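Local structure of phospho-2-dehydro-3-deoxyheptonate aldolase (3TQK) at residues I14-L19 / P147-E152; I20-L25 / G119-R124; Y69-K74 / T131-P136; H204-T209 / A216-K221. The protein probably catalyses the condensation of phosphoenolpyruvate with D-erythrose 4-phosphate to give DAHP, the first step of chorismate biosynthesis. One frame throughout, in Å; residues are numbered along the deposited sequence.

Contact 1: I14-L19 / P147-E152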
# COMPACT_ATOMS: atom_id res chain seq x y z
N ILE A 14 15.68 -14.58 10.06
CA ILE A 14 15.97 -15.92 9.56
C ILE A 14 15.16 -16.15 8.28
O ILE A 14 13.94 -15.97 8.28
CB ILE A 14 15.60 -17.03 10.59
CG1 ILE A 14 16.22 -16.75 11.96
CG2 ILE A 14 16.10 -18.38 10.11
CD1 ILE A 14 17.74 -16.60 11.96
N PRO A 15 15.84 -16.55 7.17
CA PRO A 15 15.14 -16.72 5.90
C PRO A 15 14.17 -17.88 5.91
O PRO A 15 14.33 -18.81 6.69
CB PRO A 15 16.26 -16.97 4.89
CG PRO A 15 17.47 -17.28 5.67
CD PRO A 15 17.30 -16.72 7.04
N ALA A 16 13.17 -17.80 5.04
CA ALA A 16 12.08 -18.78 4.98
C ALA A 16 12.61 -20.18 4.77
O ALA A 16 12.07 -21.14 5.31
CB ALA A 16 11.08 -18.42 3.88
N GLU A 17 13.68 -20.29 3.98
CA GLU A 17 14.39 -21.55 3.77
C GLU A 17 14.52 -22.37 5.04
O GLU A 17 14.32 -23.59 5.06
CB GLU A 17 15.84 -21.26 3.36
CG GLU A 17 16.16 -21.38 1.92
CD GLU A 17 17.64 -21.17 1.67
OE1 GLU A 17 18.36 -20.68 2.58
OE2 GLU A 17 18.08 -21.49 0.55
N VAL A 18 14.98 -21.67 6.08
CA VAL A 18 15.35 -22.32 7.32
C VAL A 18 14.08 -22.79 8.02
O VAL A 18 14.01 -23.94 8.45
CB VAL A 18 16.19 -21.37 8.21
CG1 VAL A 18 16.40 -21.97 9.57
CG2 VAL A 18 17.54 -21.07 7.53
N LEU A 19 13.07 -21.93 8.08
CA LEU A 19 11.82 -22.32 8.72
C LEU A 19 11.11 -23.42 7.96
O LEU A 19 10.42 -24.23 8.56
CB LEU A 19 10.88 -21.12 8.89
CG LEU A 19 11.42 -19.89 9.62
CD1 LEU A 19 10.26 -19.05 10.22
CD2 LEU A 19 12.42 -20.28 10.67
N PRO A 147 5.14 -13.56 2.97
CA PRO A 147 4.51 -14.68 2.27
C PRO A 147 5.39 -15.88 1.97
O PRO A 147 4.89 -17.00 1.92
CB PRO A 147 4.05 -14.05 0.96
CG PRO A 147 3.85 -12.62 1.29
CD PRO A 147 4.96 -12.30 2.23
N GLN A 148 6.69 -15.67 1.77
CA GLN A 148 7.62 -16.77 1.50
C GLN A 148 7.67 -17.77 2.65
O GLN A 148 8.03 -18.92 2.45
CB GLN A 148 9.02 -16.23 1.22
CG GLN A 148 9.14 -15.48 -0.10
CD GLN A 148 9.11 -16.40 -1.34
OE1 GLN A 148 8.76 -17.59 -1.26
NE2 GLN A 148 9.47 -15.84 -2.49
N TYR A 149 7.29 -17.32 3.85
CA TYR A 149 7.30 -18.18 5.02
C TYR A 149 6.13 -19.15 5.11
O TYR A 149 6.20 -20.11 5.88
CB TYR A 149 7.37 -17.32 6.30
CG TYR A 149 8.69 -16.61 6.43
CD1 TYR A 149 8.94 -15.45 5.73
CD2 TYR A 149 9.69 -17.12 7.25
CE1 TYR A 149 10.16 -14.80 5.83
CE2 TYR A 149 10.92 -16.47 7.37
CZ TYR A 149 11.15 -15.32 6.66
OH TYR A 149 12.34 -14.67 6.77
N PHE A 150 5.05 -18.93 4.36
CA PHE A 150 3.89 -19.82 4.47
C PHE A 150 2.88 -19.83 3.31
O PHE A 150 1.81 -20.44 3.44
CB PHE A 150 3.14 -19.53 5.78
CG PHE A 150 2.85 -18.07 6.03
CD1 PHE A 150 3.49 -17.39 7.03
CD2 PHE A 150 1.93 -17.39 5.25
CE1 PHE A 150 3.23 -16.05 7.27
CE2 PHE A 150 1.67 -16.05 5.49
CZ PHE A 150 2.33 -15.39 6.50
N ALA A 151 3.19 -19.21 2.18
CA ALA A 151 2.20 -19.06 1.10
C ALA A 151 1.71 -20.39 0.50
O ALA A 151 0.61 -20.45 -0.05
CB ALA A 151 2.75 -18.16 -0.02
N GLU A 152 2.53 -21.43 0.61
CA GLU A 152 2.19 -22.77 0.12
C GLU A 152 1.28 -23.54 1.10
O GLU A 152 0.86 -24.66 0.79
CB GLU A 152 3.46 -23.59 -0.21
CG GLU A 152 4.09 -24.44 0.95
CD GLU A 152 4.96 -23.65 1.94
OE1 GLU A 152 4.71 -22.44 2.16
OE2 GLU A 152 5.90 -24.24 2.51

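Contact 2: I20-L25 / G119-R124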
# COMPACT_ATOMS: atom_id res chain seq x y z
N ILE A 20 11.26 -23.44 6.64
CA ILE A 20 10.71 -24.50 5.80
C ILE A 20 11.41 -25.84 6.07
O ILE A 20 10.75 -26.87 6.10
CB ILE A 20 10.75 -24.13 4.29
CG1 ILE A 20 9.75 -22.99 4.02
CG2 ILE A 20 10.40 -25.36 3.39
CD1 ILE A 20 9.93 -22.26 2.70
N GLN A 21 12.72 -25.82 6.28
CA GLN A 21 13.43 -27.04 6.69
C GLN A 21 12.98 -27.49 8.08
O GLN A 21 12.69 -28.65 8.28
CB GLN A 21 14.95 -26.84 6.70
CG GLN A 21 15.56 -26.67 5.30
CD GLN A 21 17.04 -27.10 5.22
OE1 GLN A 21 17.34 -28.30 5.16
NE2 GLN A 21 17.95 -26.12 5.21
N ASP A 22 12.92 -26.55 9.01
CA ASP A 22 12.49 -26.83 10.39
C ASP A 22 11.03 -27.30 10.45
O ASP A 22 10.70 -28.19 11.24
CB ASP A 22 12.65 -25.59 11.28
CG ASP A 22 14.12 -25.26 11.58
OD1 ASP A 22 15.00 -26.11 11.35
OD2 ASP A 22 14.39 -24.14 12.06
N ILE A 23 10.17 -26.71 9.61
CA ILE A 23 8.73 -26.95 9.67
C ILE A 23 8.25 -27.34 8.25
O ILE A 23 7.67 -26.51 7.54
CB ILE A 23 7.97 -25.68 10.18
CG1 ILE A 23 8.53 -25.20 11.53
CG2 ILE A 23 6.48 -25.94 10.32
CD1 ILE A 23 8.04 -23.80 11.92
N PRO A 24 8.52 -28.58 7.84
CA PRO A 24 8.31 -28.95 6.45
C PRO A 24 6.85 -29.05 6.07
O PRO A 24 5.99 -29.23 6.94
CB PRO A 24 8.99 -30.33 6.34
CG PRO A 24 9.00 -30.87 7.71
CD PRO A 24 9.10 -29.69 8.63
N LEU A 25 6.58 -28.91 4.77
CA LEU A 25 5.25 -29.15 4.21
C LEU A 25 4.93 -30.63 4.34
O LEU A 25 5.57 -31.46 3.69
CB LEU A 25 5.21 -28.73 2.75
CG LEU A 25 3.88 -28.86 2.00
CD1 LEU A 25 2.74 -28.07 2.67
CD2 LEU A 25 4.08 -28.41 0.54
N GLY A 119 7.57 -14.97 15.80
CA GLY A 119 6.27 -14.80 15.20
C GLY A 119 6.14 -15.59 13.92
O GLY A 119 5.17 -16.33 13.75
N LEU A 120 7.10 -15.42 13.03
CA LEU A 120 7.04 -16.08 11.73
C LEU A 120 7.09 -17.57 11.92
O LEU A 120 6.38 -18.30 11.25
CB LEU A 120 8.17 -15.61 10.80
CG LEU A 120 7.97 -14.24 10.18
CD1 LEU A 120 9.29 -13.67 9.62
CD2 LEU A 120 6.89 -14.32 9.12
N ARG A 121 7.92 -18.02 12.84
CA ARG A 121 8.09 -19.44 13.12
C ARG A 121 6.82 -20.07 13.65
O ARG A 121 6.38 -21.11 13.17
CB ARG A 121 9.22 -19.66 14.11
CG ARG A 121 9.56 -21.11 14.36
CD ARG A 121 10.70 -21.22 15.36
NE ARG A 121 11.96 -20.78 14.78
CZ ARG A 121 12.73 -21.52 13.99
NH1 ARG A 121 12.38 -22.76 13.65
NH2 ARG A 121 13.86 -21.02 13.52
N LEU A 122 6.20 -19.43 14.64
CA LEU A 122 4.95 -19.95 15.20
C LEU A 122 3.76 -19.82 14.21
O LEU A 122 2.85 -20.65 14.23
CB LEU A 122 4.65 -19.27 16.53
CG LEU A 122 5.70 -19.51 17.64
CD1 LEU A 122 5.24 -18.89 18.96
CD2 LEU A 122 6.00 -21.00 17.83
N ALA A 123 3.80 -18.81 13.35
CA ALA A 123 2.74 -18.61 12.36
C ALA A 123 2.76 -19.76 11.38
O ALA A 123 1.73 -20.39 11.11
CB ALA A 123 2.92 -17.27 11.63
N ARG A 124 3.95 -20.07 10.85
CA ARG A 124 4.08 -21.18 9.93
C ARG A 124 3.70 -22.47 10.63
O ARG A 124 2.98 -23.28 10.05
CB ARG A 124 5.50 -21.29 9.39
CG ARG A 124 5.62 -22.36 8.31
CD ARG A 124 7.04 -22.60 7.87
NE ARG A 124 7.10 -23.84 7.10
CZ ARG A 124 6.68 -23.95 5.84
NH1 ARG A 124 6.21 -22.89 5.18
NH2 ARG A 124 6.74 -25.12 5.24

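Contact 3: Y69-K74 / T131-P136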
# COMPACT_ATOMS: atom_id res chain seq x y z
N TYR A 69 -10.01 -24.12 18.62
CA TYR A 69 -11.05 -23.61 17.72
C TYR A 69 -11.13 -24.46 16.45
O TYR A 69 -12.22 -24.82 16.01
CB TYR A 69 -10.76 -22.14 17.33
CG TYR A 69 -11.84 -21.53 16.45
CD1 TYR A 69 -11.74 -21.58 15.08
CD2 TYR A 69 -12.95 -20.91 17.01
CE1 TYR A 69 -12.72 -21.03 14.27
CE2 TYR A 69 -13.93 -20.36 16.22
CZ TYR A 69 -13.81 -20.42 14.84
OH TYR A 69 -14.78 -19.88 14.03
N ALA A 70 -9.97 -24.78 15.89
CA ALA A 70 -9.89 -25.52 14.63
C ALA A 70 -10.50 -26.90 14.76
O ALA A 70 -11.18 -27.36 13.84
CB ALA A 70 -8.46 -25.64 14.18
N THR A 71 -10.25 -27.55 15.88
CA THR A 71 -10.83 -28.85 16.17
C THR A 71 -12.36 -28.80 16.10
O THR A 71 -12.99 -29.64 15.46
CB THR A 71 -10.41 -29.34 17.57
OG1 THR A 71 -8.98 -29.24 17.68
CG2 THR A 71 -10.88 -30.78 17.81
N LYS A 72 -12.94 -27.81 16.76
CA LYS A 72 -14.38 -27.62 16.73
C LYS A 72 -14.86 -27.35 15.31
O LYS A 72 -15.86 -27.90 14.88
CB LYS A 72 -14.81 -26.47 17.66
CG LYS A 72 -14.92 -26.88 19.14
CD LYS A 72 -15.29 -25.68 20.05
CE LYS A 72 -16.43 -26.02 21.02
NZ LYS A 72 -16.15 -27.22 21.87
N LEU A 73 -14.14 -26.52 14.57
CA LEU A 73 -14.52 -26.22 13.19
C LEU A 73 -14.45 -27.48 12.31
O LEU A 73 -15.38 -27.77 11.56
CB LEU A 73 -13.63 -25.11 12.62
CG LEU A 73 -14.12 -24.44 11.33
CD1 LEU A 73 -15.41 -23.67 11.57
CD2 LEU A 73 -13.05 -23.54 10.78
N LYS A 74 -13.36 -28.23 12.42
CA LYS A 74 -13.18 -29.42 11.60
C LYS A 74 -14.33 -30.40 11.84
O LYS A 74 -14.74 -31.09 10.94
CB LYS A 74 -11.80 -30.05 11.85
CG LYS A 74 -11.48 -31.33 11.07
CD LYS A 74 -11.39 -31.09 9.55
CE LYS A 74 -11.22 -32.41 8.79
NZ LYS A 74 -11.46 -32.21 7.32
N THR A 131 -3.58 -27.19 8.54
CA THR A 131 -3.70 -27.87 7.26
C THR A 131 -3.45 -29.36 7.40
O THR A 131 -4.06 -30.17 6.68
CB THR A 131 -2.73 -27.31 6.22
OG1 THR A 131 -1.40 -27.34 6.75
CG2 THR A 131 -3.13 -25.88 5.81
N ASN A 132 -2.56 -29.73 8.33
CA ASN A 132 -2.31 -31.13 8.62
C ASN A 132 -3.52 -31.83 9.25
O ASN A 132 -3.66 -33.05 9.16
CB ASN A 132 -1.07 -31.29 9.50
CG ASN A 132 -0.59 -32.71 9.56
OD1 ASN A 132 -0.46 -33.29 10.63
ND2 ASN A 132 -0.34 -33.31 8.39
N MSE A 133 -4.39 -31.05 9.88
CA MSE A 133 -5.67 -31.56 10.37
C MSE A 133 -6.72 -31.67 9.25
O MSE A 133 -7.82 -32.15 9.48
CB MSE A 133 -6.25 -30.66 11.46
CG MSE A 133 -5.49 -30.66 12.78
SE MSE A 133 -6.03 -29.10 13.82
CE MSE A 133 -7.95 -29.21 13.49
N GLY A 134 -6.37 -31.20 8.05
CA GLY A 134 -7.27 -31.24 6.91
C GLY A 134 -8.12 -29.99 6.73
O GLY A 134 -9.10 -30.02 5.99
N LEU A 135 -7.74 -28.89 7.40
CA LEU A 135 -8.47 -27.62 7.33
C LEU A 135 -7.77 -26.67 6.38
O LEU A 135 -6.63 -26.29 6.62
CB LEU A 135 -8.54 -26.93 8.70
CG LEU A 135 -9.74 -27.20 9.60
CD1 LEU A 135 -9.48 -26.61 11.01
CD2 LEU A 135 -11.03 -26.66 9.00
N PRO A 136 -8.47 -26.23 5.33
CA PRO A 136 -7.91 -25.16 4.52
C PRO A 136 -7.84 -23.87 5.32
O PRO A 136 -8.72 -23.63 6.17
CB PRO A 136 -8.92 -24.99 3.38
CG PRO A 136 -9.93 -26.07 3.53
CD PRO A 136 -9.81 -26.66 4.88
O HOH W 1 -11.70 -29.47 6.14

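Contact 4: H204-T209 / A216-K221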
# COMPACT_ATOMS: atom_id res chain seq x y z
N HIS A 204 3.39 -9.54 -14.33
CA HIS A 204 4.11 -8.38 -13.83
C HIS A 204 5.57 -8.76 -13.59
O HIS A 204 5.87 -9.92 -13.27
CB HIS A 204 3.48 -7.90 -12.51
CG HIS A 204 2.13 -7.27 -12.66
ND1 HIS A 204 1.96 -5.95 -12.99
CD2 HIS A 204 0.88 -7.79 -12.54
CE1 HIS A 204 0.67 -5.67 -13.06
NE2 HIS A 204 -0.01 -6.77 -12.78
N HIS A 205 6.46 -7.78 -13.75
CA HIS A 205 7.80 -7.86 -13.21
C HIS A 205 7.84 -6.93 -12.00
O HIS A 205 7.48 -5.76 -12.11
CB HIS A 205 8.83 -7.42 -14.26
CG HIS A 205 9.15 -8.46 -15.29
ND1 HIS A 205 8.22 -8.92 -16.20
CD2 HIS A 205 10.30 -9.12 -15.56
CE1 HIS A 205 8.78 -9.82 -16.99
NE2 HIS A 205 10.05 -9.95 -16.63
N PHE A 206 8.25 -7.45 -10.85
CA PHE A 206 8.35 -6.62 -9.64
C PHE A 206 9.41 -7.13 -8.68
O PHE A 206 9.83 -8.27 -8.78
CB PHE A 206 7.00 -6.52 -8.94
CG PHE A 206 6.62 -7.74 -8.12
CD1 PHE A 206 6.27 -8.93 -8.72
CD2 PHE A 206 6.56 -7.67 -6.74
CE1 PHE A 206 5.89 -10.03 -7.96
CE2 PHE A 206 6.18 -8.75 -5.98
CZ PHE A 206 5.85 -9.93 -6.59
N LEU A 207 9.82 -6.27 -7.76
CA LEU A 207 10.82 -6.61 -6.77
C LEU A 207 10.18 -7.31 -5.57
O LEU A 207 9.18 -6.83 -5.01
CB LEU A 207 11.55 -5.35 -6.36
CG LEU A 207 12.24 -4.63 -7.52
CD1 LEU A 207 12.75 -3.26 -7.07
CD2 LEU A 207 13.37 -5.48 -8.10
N SER A 208 10.75 -8.45 -5.20
CA SER A 208 10.26 -9.25 -4.09
C SER A 208 11.44 -9.93 -3.44
O SER A 208 12.58 -9.49 -3.64
CB SER A 208 9.24 -10.29 -4.56
OG SER A 208 8.52 -10.85 -3.46
N THR A 209 11.18 -10.97 -2.66
CA THR A 209 12.24 -11.66 -1.94
C THR A 209 12.14 -13.17 -2.12
O THR A 209 11.04 -13.70 -2.34
CB THR A 209 12.26 -11.29 -0.41
OG1 THR A 209 11.04 -11.72 0.22
CG2 THR A 209 12.43 -9.77 -0.22
N ALA A 216 15.15 -10.02 -5.24
CA ALA A 216 15.14 -10.57 -6.59
C ALA A 216 14.07 -9.90 -7.42
O ALA A 216 13.14 -9.31 -6.86
CB ALA A 216 14.89 -12.07 -6.56
N ILE A 217 14.18 -10.01 -8.74
CA ILE A 217 13.10 -9.62 -9.65
C ILE A 217 12.21 -10.85 -9.86
O ILE A 217 12.72 -11.95 -10.12
CB ILE A 217 13.64 -9.14 -11.01
CG1 ILE A 217 14.45 -7.86 -10.85
CG2 ILE A 217 12.52 -8.94 -12.02
CD1 ILE A 217 15.40 -7.58 -12.03
N PHE A 218 10.89 -10.68 -9.73
CA PHE A 218 9.94 -11.77 -9.97
C PHE A 218 9.11 -11.45 -11.23
O PHE A 218 8.50 -10.39 -11.31
CB PHE A 218 9.00 -11.94 -8.78
CG PHE A 218 9.54 -12.77 -7.63
CD1 PHE A 218 10.90 -12.97 -7.44
CD2 PHE A 218 8.66 -13.33 -6.71
CE1 PHE A 218 11.37 -13.74 -6.37
CE2 PHE A 218 9.11 -14.09 -5.64
CZ PHE A 218 10.49 -14.29 -5.47
N ALA A 219 9.12 -12.36 -12.21
CA ALA A 219 8.21 -12.32 -13.34
C ALA A 219 7.04 -13.23 -13.05
O ALA A 219 7.21 -14.45 -12.95
CB ALA A 219 8.92 -12.75 -14.65
N THR A 220 5.85 -12.65 -12.93
CA THR A 220 4.66 -13.42 -12.61
C THR A 220 3.86 -13.78 -13.84
O THR A 220 4.06 -13.21 -14.91
CB THR A 220 3.75 -12.67 -11.62
OG1 THR A 220 3.13 -11.56 -12.28
CG2 THR A 220 4.53 -12.19 -10.41
N LYS A 221 2.92 -14.70 -13.64
CA LYS A 221 2.03 -15.21 -14.68
C LYS A 221 0.67 -14.54 -14.69
O LYS A 221 -0.06 -14.62 -15.68
CB LYS A 221 1.82 -16.72 -14.49
CG LYS A 221 2.84 -17.56 -15.26
CD LYS A 221 3.46 -18.70 -14.43
CE LYS A 221 2.59 -19.95 -14.40
NZ LYS A 221 3.41 -21.15 -14.01
O HOH W 2 5.80 -11.69 -16.09

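Contact 1: I14-L19 / P147-E152
The phenol ring of Y149 lies against the first turn of helix 16-22, with the methyl group of A16 set over the centre of one face. A16 CB is 3.8 Å from the centroid of the Y149 ring and only 8° off its normal, a well-centred CH-pi contact. The first torsion of Y149 places CG anti to its own carbonyl carbon (chi1 -68°) and sends the ring across to the helix start. Its hydroxyl passes beyond A16 and donates to the carbonyl of I14, Y149 OH to I14 O 2.6 Å. That oxygen lies in the ring plane, whereas the phenol approaches it from above the peptide plane, 33° out, and so not along a lone pair. L19, one turn further on, meets the ring at its edge, with L19 CD1 3.6 Å from Y149 CD2. The ring is thus held by a bond at its tip, a methyl on one face and a leucine branch at the edge. Beside it, A16 CB also rests on the backbone of the neighbouring residue, 3.4 Å from Q148 O. The amide of Q148 is engaged elsewhere, bonding to T209 O and K211 NZ. P15 occupies the N-cap position, and its carbonyl accepts from V18 N within the first turn. I14 N is bonded to N117 OD1, and both L19 and Y149 pack on L120 of helix 116-132. The contact therefore joins the short N-terminal helix 16-22 to the loop that connects barrel strands 137-140 and 156-159, with helix 116-132 alongside.

Contact 2: I20-L25 / G119-R124
One carbonyl, that of I23, takes two hydrogen bonds from R124: NE and NH2 of R124 each lie 2.8 Å from I23 O. The arginine chain is extended from CG to NE and presents the side of its guanidinium, with the acceptor in the guanidinium plane. Both bonds are bent, at 148° from NE and 142° from NH2, as sharing a single oxygen requires. R124 NH2 also forms a salt bridge with E152 OE2, and R124 NH1 donates to Y149 O, so every nitrogen of this buried group has a partner. I20 CG1 sits 3.7 Å from R124 CZ, over the centre of one face of the guanidinium. A second ion pair lies nearer the surface, where R121 NH1 donates to D22 OD2 at 2.9 Å in a nearly straight bond (169°) using the anti lone pair of the oxygen. Between the two arginines, I23 CD1 reaches R121 CG at 3.9 Å. I23 is the first residue beyond helix 16-22, and a positive charge at this C-terminal end is probably favoured by the helix dipole. A side-on, two-nitrogen arginine grip on the carbonyl of the residue just after helix 16-22 here fastens an N-terminal extension to outer helix 116-132 of a TIM barrel.

Contact 3: Y69-K74 / T131-P136
A70 CB meets L135 CD1 at 3.5 Å, tighter than usual van der Waals contact, on the face of helix 63-80 turned to the end of helix 116-132. Selenomethionine M133 reaches the same alanine methyl, its CE 3.7 Å from A70 CB, because its chain bends at the last torsion (chi3 43°). The other branch of L135 crosses L73 obliquely, with L135 CD2 4.1 Å from L73 CD2. K74 borders this apolar cluster. Its CG is anti to the backbone N and the chain turns at chi2 (66°), so the methylenes run past the M133 carbonyl, with K74 CE 3.5 Å from M133 O. The ammonium ends by G134, where the direct bond is weak, K74 NZ to G134 O 3.5 Å. A water bridges the same two atoms, accepting from K74 NZ at 3.0 Å and donating to G134 O at 2.7 Å. The position of that carbonyl is set by a Schellman motif, in which G134 takes a positive phi (93°) and its N bonds back to T131 O. The backbone of G134, which carries no side chain, leaves room for K74 NZ beside it. Further out, T131 O also accepts from T32 OG1, and T131 OG1 is bonded to S29 OG on helix 27-45. L73 packs inward on V55, I86 and M88, strand residues of the barrel wall, and its side chain is about 12 Å from that of the manganese ligand E299. Two successive outer helices of a TIM barrel meet here, where a glycine turn ends helix 116-132 and leads into strand 137-140.

Contact 4: H204-T209 / A216-K221
The imidazole of H205 carries the methyl of A219 on one face, with A219 CB 3.8 Å from the ring centroid of H205 and offset toward the rim. This ring also stacks with Y114 of the second subunit, and its NE2 is bonded to K11 NZ of that subunit. F218 is met similarly on the other side of the sheet, S208 CB lying 3.9 Å from the F218 ring centroid, over one face. The F206 ring, set by its crowded first torsion (chi1 78°), receives a methyl at its edge, T220 CG2 to F206 CE1 3.5 Å. On the face with H205 and A219, L207 and I217 run side by side. Beneath these side chains the two strands pair antiparallel, with a marked twist. F206 with F218 and S208 with A216 are hydrogen-bonded pairs, and F218 N to F206 O, at 2.8 Å and 173°, is nearly straight. H205 with A219 and L207 with I217 are non-hydrogen-bonded pairs. At the open end the ladder takes in a side chain: T220 N donates to H204 O at 2.8 Å, while H204 N returns a bond to T220 OG1 at 2.9 Å. T220 OG1 is also bonded to S174 OG, and H204 ND1 to K102 NZ of the second subunit. The two strands form a beta hairpin additional to the barrel, and because I217 to T220 also pair antiparallel with a strand of the second subunit, its sheet continues across the interface.

Overall arrangement
From the N terminus, helix 16-22 serves two contacts in turn. Contact 1 closes the longest loop, from I14-L19 to P147-E152, and contact 2 closes a shorter one within it, from I20-L25 to G119-R124; the two adjoin through R124. Contact 3 opens at Y69-K74, inside the span of contact 2, and closes beyond it at T131-P136, so these two cross, sharing helix 116-132, while contact 3 too falls within contact 1. Contact 4 follows in series as a local hairpin and touches contact 1 where Q148 meets T209. Together they link the N-terminal extension, the early barrel helices and the intersubunit hairpin, contacts 3 and 4 lying about 33 Å apart between centres.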